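Local coordinates for protein extracellular endo-alpha-(1->5)-L-arabinanase 1 (Bacillus subtilis, PDB 1UV4) that cleaves internal alpha-1,5-linked L-arabinofuranosyl bonds of arabinan, as a calcium-binding five-bladed beta-propeller hydrolase of glycosyl hydrolase family 43, at residues F202-D207 / S211-A216; I242-N247 / L264-Y269. One frame throughout, in Å; residues are numbered along the deposited sequence.

Interaction 1 of 2, residues F202-D207 / S211-A216; sequences FDKCCD and STYKIA
A classic beta bulge marks the loop end of the hairpin of strands 195-203 and 212-220, where Tyr213 and Lys214 both face Phe202. Phe202 O accepts two backbone bonds, from Tyr213 N at 2.9 Å and from Lys214 N at 3.1 Å, while Phe202 N donates to Lys214 O. The extra residue shifts the register by one, and Lys204 N then closes the ladder on Ser211 O at 3.0 Å. Further from the loop, Ala216 CB sits over the centre of the Phe202 ring, 3.8 Å from its centroid, a CH-pi contact. On the loop side, the bent Lys204 chain crosses Tyr213 at about a right angle: CG lies over the ring face, offset toward the rim, and CE comes within 3.6 Å of Tyr213 CD1. Tyr213 CG is anti to the backbone N (chi1 -170°), which turns one ring face to that chain. In the connecting loop a water bridges Asp207 OD2 and Ser211 N, donating to the carboxylate and accepting from the amide. Asp203 OD1 rests against Thr212 CG2 at 3.4 Å; its other oxygen lies close to Glu185, the inferred proton donor, on neighbouring strand 184-192. On the opposite flank, strand 241-244 pairs with strand 212-220.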
loop_
_atom_site.group_PDB
_atom_site.type_symbol
_atom_site.label_atom_id
_atom_site.label_comp_id
_atom_site.label_asym_id
_atom_site.label_seq_id
_atom_site.Cartn_x
_atom_site.Cartn_y
_atom_site.Cartn_z
ATOM N N PHE A 202 -10.986 -0.348 -3.793
ATOM C CA PHE A 202 -11.764 -0.725 -4.966
ATOM C C PHE A 202 -11.502 0.382 -5.987
ATOM O O PHE A 202 -11.559 1.562 -5.635
ATOM C CB PHE A 202 -13.275 -0.773 -4.652
ATOM C CG PHE A 202 -13.759 -2.030 -3.975
ATOM C CD1 PHE A 202 -12.902 -3.064 -3.624
ATOM C CD2 PHE A 202 -15.100 -2.141 -3.665
ATOM C CE1 PHE A 202 -13.362 -4.196 -2.957
ATOM C CE2 PHE A 202 -15.586 -3.286 -3.053
ATOM C CZ PHE A 202 -14.713 -4.323 -2.710
ATOM N N ASP A 203 -11.237 0.019 -7.224
ATOM C CA ASP A 203 -10.908 0.971 -8.288
ATOM C C ASP A 203 -12.056 0.995 -9.271
ATOM O O ASP A 203 -12.907 0.137 -9.264
ATOM C CB ASP A 203 -9.670 0.497 -9.076
ATOM C CG ASP A 203 -8.363 0.589 -8.294
ATOM O OD1 ASP A 203 -8.325 1.183 -7.196
ATOM O OD2 ASP A 203 -7.307 0.051 -8.732
ATOM N N LYS A 204 -12.061 1.997 -10.126
ATOM C CA LYS A 204 -12.954 1.988 -11.270
ATOM C C LYS A 204 -12.461 0.964 -12.274
ATOM O O LYS A 204 -11.293 0.971 -12.663
ATOM C CB LYS A 204 -13.043 3.381 -11.873
ATOM C CG LYS A 204 -13.949 4.300 -11.038
ATOM C CD LYS A 204 -13.196 5.519 -10.479
ATOM C CE LYS A 204 -14.000 6.826 -10.701
ATOM N NZ LYS A 204 -13.176 8.064 -10.451
ATOM N N CYS A 205 -13.356 0.077 -12.698
ATOM C CA CYS A 205 -12.972 -1.048 -13.558
ATOM C C CYS A 205 -13.006 -0.692 -15.024
ATOM O O CYS A 205 -12.346 -1.324 -15.857
ATOM C CB CYS A 205 -13.961 -2.197 -13.358
ATOM S SG CYS A 205 -15.644 -1.778 -13.845
ATOM N N CYS A 206 -13.831 0.291 -15.356
ATOM C CA CYS A 206 -14.410 0.340 -16.685
ATOM C C CYS A 206 -14.320 1.664 -17.426
ATOM O O CYS A 206 -14.914 1.804 -18.513
ATOM C CB CYS A 206 -15.862 -0.132 -16.589
ATOM S SG CYS A 206 -15.942 -1.785 -15.856
ATOM N N ASP A 207 -13.532 2.593 -16.872
ATOM C CA ASP A 207 -13.372 3.927 -17.462
ATOM C C ASP A 207 -12.041 4.129 -18.199
ATOM O O ASP A 207 -11.769 5.223 -18.687
ATOM C CB ASP A 207 -13.553 5.011 -16.383
ATOM C CG ASP A 207 -12.487 4.964 -15.314
ATOM O OD1 ASP A 207 -11.690 3.980 -15.287
ATOM O OD2 ASP A 207 -12.390 5.862 -14.452
ATOM N N SER A 211 -8.401 4.586 -11.602
ATOM C CA SER A 211 -8.030 5.170 -10.333
ATOM C C SER A 211 -8.809 4.533 -9.194
ATOM O O SER A 211 -9.794 3.818 -9.368
ATOM C CB SER A 211 -8.259 6.672 -10.323
ATOM O OG SER A 211 -7.448 7.231 -9.275
ATOM N N THR A 212 -8.335 4.792 -7.982
ATOM C CA THR A 212 -9.047 4.365 -6.809
ATOM C C THR A 212 -10.396 5.089 -6.709
ATOM O O THR A 212 -10.569 6.171 -7.209
ATOM C CB THR A 212 -8.242 4.642 -5.543
ATOM O OG1 THR A 212 -7.836 6.006 -5.536
ATOM C CG2 THR A 212 -6.975 3.807 -5.473
ATOM N N TYR A 213 -11.332 4.456 -6.023
ATOM C CA TYR A 213 -12.719 4.893 -5.947
ATOM C C TYR A 213 -13.287 4.780 -4.520
ATOM O O TYR A 213 -13.958 5.697 -4.063
ATOM C CB TYR A 213 -13.566 4.013 -6.896
ATOM C CG TYR A 213 -14.970 4.445 -7.149
ATOM C CD1 TYR A 213 -15.266 5.772 -7.500
ATOM C CD2 TYR A 213 -16.005 3.516 -7.175
ATOM C CE1 TYR A 213 -16.562 6.166 -7.774
ATOM C CE2 TYR A 213 -17.300 3.898 -7.469
ATOM C CZ TYR A 213 -17.573 5.220 -7.770
ATOM O OH TYR A 213 -18.861 5.642 -8.065
ATOM N N LYS A 214 -13.074 3.654 -3.841
ATOM C CA LYS A 214 -13.557 3.483 -2.477
ATOM C C LYS A 214 -12.576 2.647 -1.671
ATOM O O LYS A 214 -11.768 1.932 -2.228
ATOM C CB LYS A 214 -14.887 2.737 -2.463
ATOM C CG LYS A 214 -15.972 3.294 -3.289
ATOM C CD LYS A 214 -17.225 2.423 -3.120
ATOM C CE LYS A 214 -18.129 2.590 -4.318
ATOM N NZ LYS A 214 -19.523 2.088 -4.121
ATOM N N ILE A 215 -12.618 2.777 -0.345
ATOM C CA ILE A 215 -11.868 1.949 0.590
ATOM C C ILE A 215 -12.831 0.942 1.201
ATOM O O ILE A 215 -13.837 1.353 1.734
ATOM C CB ILE A 215 -11.205 2.777 1.676
ATOM C CG1 ILE A 215 -10.187 3.722 1.061
ATOM C CG2 ILE A 215 -10.559 1.936 2.722
ATOM C CD1 ILE A 215 -9.666 4.751 1.973
ATOM N N ALA A 216 -12.497 -0.345 1.130
ATOM C CA ALA A 216 -13.366 -1.459 1.560
ATOM C C ALA A 216 -12.630 -2.355 2.552
ATOM O O ALA A 216 -11.443 -2.498 2.428
ATOM C CB ALA A 216 -13.833 -2.266 0.378
HETATM O O HOH W 1 -10.616 6.226 -12.568
#

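Interaction 2 of 2, residues I242-N247 / L264-Y269; sequences ILDSGN and LVRHAY. With EDO (1,2-ethanediol), chain E.
Leu243 and Leu264 meet tip to tip across the boundary between two sheets, CD2 of Leu243 lying 3.6 Å from CD2 of Leu264. Both chains extend away from their own backbone N (chi1 -175° and -168°), which points the two branched ends at each other; Tyr293 and Ile258 also pack on Leu264. Next along the chain, Asp244 faces Arg266. Asp244 OD2 lies 3.6 Å from Arg266 NE but well off the guanidinium plane, so this salt bridge is an attraction of charge without a directed bond. Leu243 and Asp244 together form a classic beta bulge opposite Ile215 of strand 212-220, and beside it Asp244 OD1 accepts from Gly246 N at 2.9 Å, an Asx turn that ties the carboxylate to the chain leaving strand 241-244. That strand is the outer one of its propeller blade, whereas strand 263-270 lies between strands 250-259 and 276-283 in the next, so the contact is a seam between blades. A bound 1,2-ethanediol, probably from the crystallisation liquor, supplies directed bonds across it. Its O1 meets the rim of the guanidinium and accepts from both Arg266 NE and Arg266 NH2, each at 3.0 Å. The same O1 donates to Asp244 OD2 at 2.6 Å, while O2 donates to Asp244 OD1 at 2.8 Å, so the molecule spans the carboxylate. Further polar anchors lie outside: Tyr293 OH bonds to Asp244 OD2, and Asn282 on strand 276-283 takes Arg266 NH1.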
loop_
_atom_site.group_PDB
_atom_site.type_symbol
_atom_site.label_atom_id
_atom_site.label_comp_id
_atom_site.label_asym_id
_atom_site.label_seq_id
_atom_site.Cartn_x
_atom_site.Cartn_y
_atom_site.Cartn_z
ATOM N N ILE A 242 -17.721 -0.639 2.953
ATOM C CA ILE A 242 -17.139 0.608 2.504
ATOM C C ILE A 242 -16.936 1.512 3.703
ATOM O O ILE A 242 -17.895 1.953 4.375
ATOM C CB ILE A 242 -17.993 1.277 1.407
ATOM C CG1 ILE A 242 -18.252 0.306 0.201
ATOM C CG2 ILE A 242 -17.360 2.593 1.003
ATOM C CD1 ILE A 242 -17.062 -0.344 -0.394
ATOM N N LEU A 243 -15.668 1.795 3.937
ATOM C CA LEU A 243 -15.234 2.799 4.900
ATOM C C LEU A 243 -15.379 4.208 4.378
ATOM O O LEU A 243 -15.760 5.115 5.117
ATOM C CB LEU A 243 -13.770 2.596 5.247
ATOM C CG LEU A 243 -13.203 3.514 6.351
ATOM C CD1 LEU A 243 -13.879 3.239 7.694
ATOM C CD2 LEU A 243 -11.728 3.361 6.407
ATOM N N ASP A 244 -15.096 4.395 3.089
ATOM C CA ASP A 244 -14.949 5.753 2.561
ATOM C C ASP A 244 -15.144 5.693 1.073
ATOM O O ASP A 244 -14.455 4.947 0.383
ATOM C CB ASP A 244 -13.532 6.194 2.893
ATOM C CG ASP A 244 -13.238 7.675 2.651
ATOM O OD1 ASP A 244 -13.988 8.395 1.963
ATOM O OD2 ASP A 244 -12.219 8.204 3.171
ATOM N N SER A 245 -16.087 6.481 0.587
ATOM C CA SER A 245 -16.332 6.632 -0.837
ATOM C C SER A 245 -16.154 8.086 -1.285
ATOM O O SER A 245 -16.580 8.451 -2.364
ATOM C CB SER A 245 -17.720 6.084 -1.206
ATOM O OG SER A 245 -18.712 6.737 -0.487
ATOM N N GLY A 246 -15.521 8.916 -0.445
ATOM C CA GLY A 246 -15.271 10.290 -0.797
ATOM C C GLY A 246 -16.401 11.187 -0.363
ATOM O O GLY A 246 -17.360 10.789 0.276
ATOM N N ASN A 247 -16.289 12.448 -0.744
ATOM C CA ASN A 247 -17.315 13.417 -0.420
ATOM C C ASN A 247 -17.319 14.526 -1.482
ATOM O O ASN A 247 -16.804 14.290 -2.566
ATOM C CB ASN A 247 -17.187 13.890 1.040
ATOM C CG ASN A 247 -15.892 14.585 1.354
ATOM O OD1 ASN A 247 -15.235 15.162 0.364
ATOM N ND2 ASN A 247 -15.484 14.673 2.562
ATOM N N LEU A 264 -5.167 6.095 9.863
ATOM C CA LEU A 264 -5.335 5.715 8.473
ATOM C C LEU A 264 -4.908 6.859 7.590
ATOM O O LEU A 264 -5.477 7.945 7.668
ATOM C CB LEU A 264 -6.800 5.336 8.175
ATOM C CG LEU A 264 -6.942 4.663 6.805
ATOM C CD1 LEU A 264 -6.383 3.279 6.767
ATOM C CD2 LEU A 264 -8.365 4.671 6.275
ATOM N N VAL A 265 -3.897 6.616 6.776
ATOM C CA VAL A 265 -3.492 7.549 5.746
ATOM C C VAL A 265 -4.057 7.053 4.428
ATOM O O VAL A 265 -4.221 5.850 4.213
ATOM C CB VAL A 265 -1.923 7.737 5.667
ATOM C CG1 VAL A 265 -1.385 8.187 7.042
ATOM C CG2 VAL A 265 -1.207 6.481 5.206
ATOM N N ARG A 266 -4.315 7.978 3.536
ATOM C CA ARG A 266 -4.779 7.595 2.183
ATOM C C ARG A 266 -4.570 8.782 1.274
ATOM O O ARG A 266 -4.252 9.882 1.758
ATOM C CB ARG A 266 -6.269 7.225 2.198
ATOM C CG ARG A 266 -7.228 8.345 2.320
ATOM C CD ARG A 266 -7.839 8.378 3.597
ATOM N NE ARG A 266 -8.892 9.387 3.807
ATOM C CZ ARG A 266 -9.050 10.006 4.956
ATOM N NH1 ARG A 266 -8.239 9.740 5.963
ATOM N NH2 ARG A 266 -10.045 10.850 5.117
ATOM N N HIS A 267 -4.705 8.578 -0.027
ATOM C CA HIS A 267 -4.791 9.706 -0.951
ATOM C C HIS A 267 -6.243 9.944 -1.309
ATOM O O HIS A 267 -7.076 9.053 -1.181
ATOM C CB HIS A 267 -3.920 9.510 -2.198
ATOM C CG HIS A 267 -4.317 8.348 -3.074
ATOM N ND1 HIS A 267 -3.512 7.244 -3.282
ATOM C CD2 HIS A 267 -5.443 8.132 -3.806
ATOM C CE1 HIS A 267 -4.146 6.381 -4.067
ATOM N NE2 HIS A 267 -5.323 6.893 -4.382
ATOM N N ALA A 268 -6.567 11.154 -1.765
ATOM C CA ALA A 268 -7.868 11.430 -2.384
ATOM C C ALA A 268 -7.664 12.644 -3.276
ATOM O O ALA A 268 -6.728 13.443 -3.044
ATOM C CB ALA A 268 -8.934 11.671 -1.358
ATOM N N TYR A 269 -8.484 12.768 -4.309
ATOM C CA TYR A 269 -8.283 13.749 -5.366
ATOM C C TYR A 269 -9.106 15.005 -5.111
ATOM O O TYR A 269 -10.320 14.971 -4.963
ATOM C CB TYR A 269 -8.633 13.114 -6.683
ATOM C CG TYR A 269 -7.791 11.922 -7.038
ATOM C CD1 TYR A 269 -8.123 10.630 -6.585
ATOM C CD2 TYR A 269 -6.627 12.053 -7.738
ATOM C CE1 TYR A 269 -7.355 9.522 -6.933
ATOM C CE2 TYR A 269 -5.858 10.966 -8.075
ATOM C CZ TYR A 269 -6.225 9.704 -7.655
ATOM O OH TYR A 269 -5.440 8.604 -8.045
HETATM C C1 EDO E . -12.054 11.325 1.511
HETATM O O1 EDO E . -11.306 10.518 2.411
HETATM C C2 EDO E . -13.184 12.021 2.229
HETATM O O2 EDO E . -14.294 11.150 2.353
#

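Strand 212-220 joins the two contacts: in interaction 1 it pairs with strand 195-203, and along its other edge it pairs with strand 241-244 of interaction 2, where Ile215 O lies 2.9 Å from Leu243 N. Interaction 1 is thus within one blade, whereas interaction 2 links that blade to the next; their centres are 11 Å apart. A second bridge is Ser211 OG to Tyr269 OH at 2.7 Å, a probable though weak hydrogen bond. His267 NE2 also bonds to Thr212 OG1, while its ND1 accepts from the backbone of Asp14, the inferred proton acceptor. The side chains of Thr212 and Leu264 each lie about 9 Å from the calcium ion.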